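Local coordinates for protein ECF RNA polymerase sigma factor SigK (Mycobacterium tuberculosis, PDB 4NQW) that probably directs RNA polymerase to specific promoters as an initiation factor, and is held inactive by an anti-sigma factor until regulated proteolysis releases it, at residues G56-V61 against E70-I75; I162-Y167 against R177-N182. All coordinates share one frame; numbering follows the deposited sequence.

Contact 1. Residues G56-V61 against E70-I75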
loop_
_atom_site.group_PDB
_atom_site.type_symbol
_atom_site.label_atom_id
_atom_site.label_comp_id
_atom_site.label_asym_id
_atom_site.label_seq_id
_atom_site.Cartn_x
_atom_site.Cartn_y
_atom_site.Cartn_z
ATOM N N GLY A 56 5.902 10.725 -0.202
ATOM C CA GLY A 56 4.648 11.395 0.129
ATOM C C GLY A 56 3.705 10.547 0.963
ATOM O O GLY A 56 3.034 11.058 1.863
ATOM N N LEU A 57 3.648 9.251 0.669
ATOM C CA LEU A 57 2.817 8.336 1.443
ATOM C C LEU A 57 3.367 8.195 2.857
ATOM O O LEU A 57 2.625 8.308 3.831
ATOM C CB LEU A 57 2.730 6.957 0.778
ATOM C CG LEU A 57 1.967 5.892 1.579
ATOM C CD1 LEU A 57 0.557 6.354 1.922
ATOM C CD2 LEU A 57 1.922 4.581 0.814
ATOM N N VAL A 58 4.671 7.952 2.957
ATOM C CA VAL A 58 5.334 7.812 4.251
ATOM C C VAL A 58 5.159 9.085 5.087
ATOM O O VAL A 58 4.765 9.012 6.253
ATOM C CB VAL A 58 6.826 7.460 4.084
ATOM C CG1 VAL A 58 7.552 7.517 5.418
ATOM C CG2 VAL A 58 6.974 6.073 3.474
ATOM N N MET A 59 5.440 10.242 4.484
ATOM C CA MET A 59 5.193 11.535 5.138
ATOM C C MET A 59 3.770 11.627 5.680
ATOM O O MET A 59 3.560 12.032 6.821
ATOM C CB MET A 59 5.438 12.712 4.174
ATOM C CG MET A 59 6.795 13.389 4.315
ATOM S SD MET A 59 7.204 13.916 5.996
ATOM C CE MET A 59 5.750 14.852 6.464
ATOM N N ARG A 60 2.801 11.248 4.854
ATOM C CA ARG A 60 1.396 11.290 5.237
ATOM C C ARG A 60 1.110 10.455 6.486
ATOM O O ARG A 60 0.384 10.899 7.376
ATOM C CB ARG A 60 0.518 10.816 4.069
ATOM C CG ARG A 60 -0.976 10.799 4.352
ATOM C CD ARG A 60 -1.517 12.186 4.669
ATOM N NE ARG A 60 -2.385 12.157 5.849
ATOM C CZ ARG A 60 -3.717 12.104 5.832
ATOM N NH1 ARG A 60 -4.397 12.083 4.686
ATOM N NH2 ARG A 60 -4.381 12.078 6.983
ATOM N N VAL A 61 1.687 9.255 6.548
ATOM C CA VAL A 61 1.437 8.323 7.651
ATOM C C VAL A 61 2.203 8.718 8.915
ATOM O O VAL A 61 1.622 8.780 9.998
ATOM C CB VAL A 61 1.797 6.871 7.258
ATOM C CG1 VAL A 61 1.625 5.925 8.440
ATOM C CG2 VAL A 61 0.935 6.406 6.093
ATOM N N GLU A 70 14.255 8.178 6.739
ATOM C CA GLU A 70 14.840 6.887 7.118
ATOM C C GLU A 70 13.983 5.701 6.671
ATOM O O GLU A 70 14.509 4.693 6.206
ATOM C CB GLU A 70 15.075 6.824 8.627
ATOM C CG GLU A 70 16.142 7.794 9.107
ATOM C CD GLU A 70 16.456 7.654 10.584
ATOM O OE1 GLU A 70 15.794 6.849 11.274
ATOM O OE2 GLU A 70 17.373 8.355 11.053
ATOM N N THR A 71 12.667 5.828 6.818
ATOM C CA THR A 71 11.736 4.788 6.383
ATOM C C THR A 71 11.796 4.599 4.865
ATOM O O THR A 71 11.792 3.469 4.382
ATOM C CB THR A 71 10.294 5.119 6.807
ATOM O OG1 THR A 71 10.253 5.350 8.220
ATOM C CG2 THR A 71 9.337 3.986 6.450
ATOM N N THR A 72 11.859 5.704 4.125
ATOM C CA THR A 72 11.967 5.653 2.664
ATOM C C THR A 72 13.236 4.920 2.216
ATOM O O THR A 72 13.200 4.159 1.250
ATOM C CB THR A 72 11.909 7.066 2.042
ATOM O OG1 THR A 72 10.652 7.676 2.362
ATOM C CG2 THR A 72 12.053 7.010 0.525
ATOM N N GLN A 73 14.344 5.143 2.924
ATOM C CA GLN A 73 15.592 4.415 2.668
ATOM C C GLN A 73 15.420 2.918 2.878
ATOM O O GLN A 73 15.847 2.117 2.047
ATOM C CB GLN A 73 16.710 4.895 3.592
ATOM C CG GLN A 73 17.301 6.241 3.236
ATOM C CD GLN A 73 18.454 6.607 4.150
ATOM O OE1 GLN A 73 18.306 6.626 5.373
ATOM N NE2 GLN A 73 19.609 6.888 3.566
ATOM N N GLU A 74 14.816 2.552 4.006
ATOM C CA GLU A 74 14.551 1.151 4.320
ATOM C C GLU A 74 13.721 0.501 3.217
ATOM O O GLU A 74 13.971 -0.642 2.841
ATOM C CB GLU A 74 13.826 1.020 5.662
ATOM C CG GLU A 74 14.690 1.320 6.879
ATOM C CD GLU A 74 13.913 1.293 8.188
ATOM O OE1 GLU A 74 12.709 0.952 8.181
ATOM O OE2 GLU A 74 14.513 1.617 9.233
ATOM N N ILE A 75 12.745 1.246 2.699
ATOM C CA ILE A 75 11.848 0.747 1.655
ATOM C C ILE A 75 12.620 0.413 0.382
ATOM O O ILE A 75 12.483 -0.683 -0.152
ATOM C CB ILE A 75 10.714 1.753 1.347
ATOM C CG1 ILE A 75 9.771 1.855 2.549
ATOM C CG2 ILE A 75 9.918 1.317 0.126
ATOM C CD1 ILE A 75 8.901 3.096 2.580
#
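V58 reaches across to T71, T72 and I75, one branched side chain set against three residues of the facing helix. Its CB points toward that helix and splits into two methyls. CG1, anti to the backbone N (chi1 172°), goes to T71 and lies 3.9 Å from T71 CB, with T71 CG2 a little farther. CG2, on the other branch, meets the end of I75: V58 CG2 and I75 CD1 are 3.7 Å apart, the two side chains running antiparallel alongside each other. The same CG2 is 4.2 Å from T72 OG1, a van der Waals approach. Valine suits the spot because its two methyls branch directly from CB, so both can touch the facing helix where the CA atoms of V58 and T72 are 7.2 Å apart.

No hydrogen bond joins the two segments. Both threonines turn OG1 back to their own helix, T71 to the Y67 carbonyl and T72 to that of S68, so these buried hydroxyls are satisfied and the threonines can serve as partners for an apolar neighbour. I75, with a longer chain, extends CD1 to meet V58.

Segments 56-61 and 70-75, their axes at 135°, belong to the consecutive helices 42-62 and 65-82 of sigma domain 2. E70 to Q73 form the motif that contacts the polymerase subunit RpoC, and helix 93-111 packs against L57, V61 and I75.

Contact 2. Residues I162-Y167 against R177-N182; sequences IELAYY and RRLAAN
L164 carries this contact from its side, sending one methyl to L179 and the other to R178. The close part is apolar: L164 CD1 lies 3.5 Å from L179 CD1, methyl against methyl, with the two leucine side chains crossing at a slant. In L164 the CG is anti to the carbonyl carbon (chi1 -67°); CB points toward the second segment, and the two methyls beyond it divide between L179 and R178. Leucine fits both positions, since a side chain with its branch at CG reaches across backbones that stay well apart: the nearest CA atoms, of L164 and R178, are 9.6 Å from each other.

The looser side is the arginine. R178 stretches out from CG to NE and brings its guanidinium past L164, whose CD2 sits 3.8 Å above one face of that flat group, displaced toward its rim. The nearest atom there is NH1, 3.9 Å from L164 CD2. R178 is exposed, and L164 and L179 are partly so; the contact therefore lies at the surface of domain 4, while I162 on the same helix turns instead to helix 183-201.

L179 is where the chain leaves helix 172-178, and it enters the turn of a predicted helix-turn-helix DNA-binding motif. With no hydrogen bond or ion pair between the segments, the attachment rests on dispersion and the hydrophobic effect. The arginine gives its flat face to a methyl, an arrangement that leaves the N-H groups in the guanidinium plane directed elsewhere than at L164.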
loop_
_atom_site.group_PDB
_atom_site.type_symbol
_atom_site.label_atom_id
_atom_site.label_comp_id
_atom_site.label_asym_id
_atom_site.label_seq_id
_atom_site.Cartn_x
_atom_site.Cartn_y
_atom_site.Cartn_z
ATOM N N ILE A 162 -11.212 4.593 5.034
ATOM C CA ILE A 162 -9.895 4.687 4.407
ATOM C C ILE A 162 -8.991 5.639 5.193
ATOM O O ILE A 162 -7.805 5.370 5.363
ATOM C CB ILE A 162 -9.996 5.119 2.925
ATOM C CG1 ILE A 162 -10.745 4.044 2.127
ATOM C CG2 ILE A 162 -8.608 5.361 2.333
ATOM C CD1 ILE A 162 -10.846 4.300 0.637
ATOM N N GLU A 163 -9.557 6.738 5.683
ATOM C CA GLU A 163 -8.798 7.725 6.458
ATOM C C GLU A 163 -8.185 7.109 7.720
ATOM O O GLU A 163 -7.001 7.308 8.002
ATOM C CB GLU A 163 -9.692 8.910 6.843
ATOM C CG GLU A 163 -8.938 10.168 7.254
ATOM C CD GLU A 163 -8.394 10.948 6.069
ATOM O OE1 GLU A 163 -9.182 11.288 5.159
ATOM O OE2 GLU A 163 -7.177 11.236 6.053
ATOM N N LEU A 164 -8.991 6.360 8.471
ATOM C CA LEU A 164 -8.535 5.763 9.729
ATOM C C LEU A 164 -7.653 4.534 9.509
ATOM O O LEU A 164 -6.604 4.403 10.138
ATOM C CB LEU A 164 -9.729 5.394 10.617
ATOM C CG LEU A 164 -10.547 6.567 11.169
ATOM C CD1 LEU A 164 -11.799 6.049 11.854
ATOM C CD2 LEU A 164 -9.732 7.417 12.133
ATOM N N ALA A 165 -8.075 3.640 8.619
ATOM C CA ALA A 165 -7.350 2.389 8.391
ATOM C C ALA A 165 -6.061 2.608 7.616
ATOM O O ALA A 165 -4.984 2.240 8.078
ATOM C CB ALA A 165 -8.229 1.389 7.663
ATOM N N TYR A 166 -6.180 3.210 6.436
ATOM C CA TYR A 166 -5.040 3.381 5.545
ATOM C C TYR A 166 -4.085 4.462 6.063
ATOM O O TYR A 166 -2.946 4.163 6.400
ATOM C CB TYR A 166 -5.513 3.683 4.119
ATOM C CG TYR A 166 -4.431 3.570 3.072
ATOM C CD1 TYR A 166 -3.958 2.326 2.654
ATOM C CD2 TYR A 166 -3.887 4.709 2.485
ATOM C CE1 TYR A 166 -2.967 2.224 1.690
ATOM C CE2 TYR A 166 -2.896 4.617 1.524
ATOM C CZ TYR A 166 -2.439 3.375 1.130
ATOM O OH TYR A 166 -1.456 3.292 0.174
ATOM N N TYR A 167 -4.547 5.706 6.159
ATOM C CA TYR A 167 -3.668 6.800 6.590
ATOM C C TYR A 167 -3.387 6.815 8.092
ATOM O O TYR A 167 -2.252 7.055 8.503
ATOM C CB TYR A 167 -4.219 8.153 6.135
ATOM C CG TYR A 167 -4.244 8.297 4.632
ATOM C CD1 TYR A 167 -3.094 8.081 3.877
ATOM C CD2 TYR A 167 -5.416 8.648 3.961
ATOM C CE1 TYR A 167 -3.107 8.208 2.501
ATOM C CE2 TYR A 167 -5.440 8.777 2.580
ATOM C CZ TYR A 167 -4.282 8.557 1.856
ATOM O OH TYR A 167 -4.295 8.684 0.487
ATOM N N ARG A 177 -14.241 -0.547 16.874
ATOM C CA ARG A 177 -14.350 -0.080 18.258
ATOM C C ARG A 177 -14.530 1.435 18.327
ATOM O O ARG A 177 -15.343 1.937 19.106
ATOM C CB ARG A 177 -13.117 -0.489 19.075
ATOM C CG ARG A 177 -13.042 -1.978 19.389
ATOM C CD ARG A 177 -12.135 -2.273 20.577
ATOM N NE ARG A 177 -10.712 -2.273 20.222
ATOM C CZ ARG A 177 -9.967 -3.359 20.002
ATOM N NH1 ARG A 177 -10.480 -4.585 20.091
ATOM N NH2 ARG A 177 -8.683 -3.217 19.688
ATOM N N ARG A 178 -13.772 2.154 17.504
ATOM C CA ARG A 178 -13.804 3.613 17.496
ATOM C C ARG A 178 -15.123 4.164 16.953
ATOM O O ARG A 178 -15.613 5.184 17.435
ATOM C CB ARG A 178 -12.631 4.164 16.681
ATOM C CG ARG A 178 -12.442 5.667 16.801
ATOM C CD ARG A 178 -11.067 6.093 16.316
ATOM N NE ARG A 178 -10.854 7.532 16.464
ATOM C CZ ARG A 178 -9.700 8.158 16.231
ATOM N NH1 ARG A 178 -8.626 7.480 15.834
ATOM N NH2 ARG A 178 -9.618 9.473 16.400
ATOM N N LEU A 179 -15.692 3.486 15.957
ATOM C CA LEU A 179 -16.938 3.929 15.315
ATOM C C LEU A 179 -18.193 3.269 15.906
ATOM O O LEU A 179 -19.300 3.472 15.399
ATOM C CB LEU A 179 -16.878 3.670 13.803
ATOM C CG LEU A 179 -16.094 4.672 12.951
ATOM C CD1 LEU A 179 -14.626 4.734 13.339
ATOM C CD2 LEU A 179 -16.234 4.315 11.478
ATOM N N ALA A 180 -18.024 2.489 16.974
ATOM C CA ALA A 180 -19.140 1.813 17.638
ATOM C C ALA A 180 -19.961 0.976 16.651
ATOM O O ALA A 180 -21.191 1.057 16.626
ATOM C CB ALA A 180 -20.024 2.829 18.352
ATOM N N ALA A 181 -19.265 0.178 15.844
ATOM C CA ALA A 181 -19.899 -0.665 14.828
ATOM C C ALA A 181 -19.381 -2.101 14.910
ATOM O O ALA A 181 -18.411 -2.378 15.618
ATOM C CB ALA A 181 -19.653 -0.087 13.444
ATOM N N ASN A 182 -20.038 -3.009 14.191
ATOM C CA ASN A 182 -19.630 -4.418 14.143
ATOM C C ASN A 182 -18.489 -4.651 13.159
ATOM O O ASN A 182 -18.254 -3.834 12.269
ATOM C CB ASN A 182 -20.815 -5.319 13.762
ATOM C CG ASN A 182 -21.637 -5.755 14.961
ATOM O OD1 ASN A 182 -22.856 -5.588 14.981
ATOM N ND2 ASN A 182 -20.976 -6.333 15.963
#

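The two contacts come in series along the chain, contact 1 complete before the first residue of contact 2, and their centres are about 22 Å apart. Contact 1 is buried in domain 2, which recognises the -10 element; contact 2 lies at the surface of domain 4, with its predicted DNA-binding motif. They share no helix, yet helices 42-62 and 156-167 touch. R60 NH2 forms a salt bridge with E163 OE2 at 3.1 Å, and R60 also makes a cation-pi contact with Y167. L57 packs on Y166 and Y167. Segments 56-61 and 162-167 thus form part of a direct interface between the two domains, where another protein chain also packs on R60, Y166 and Y167.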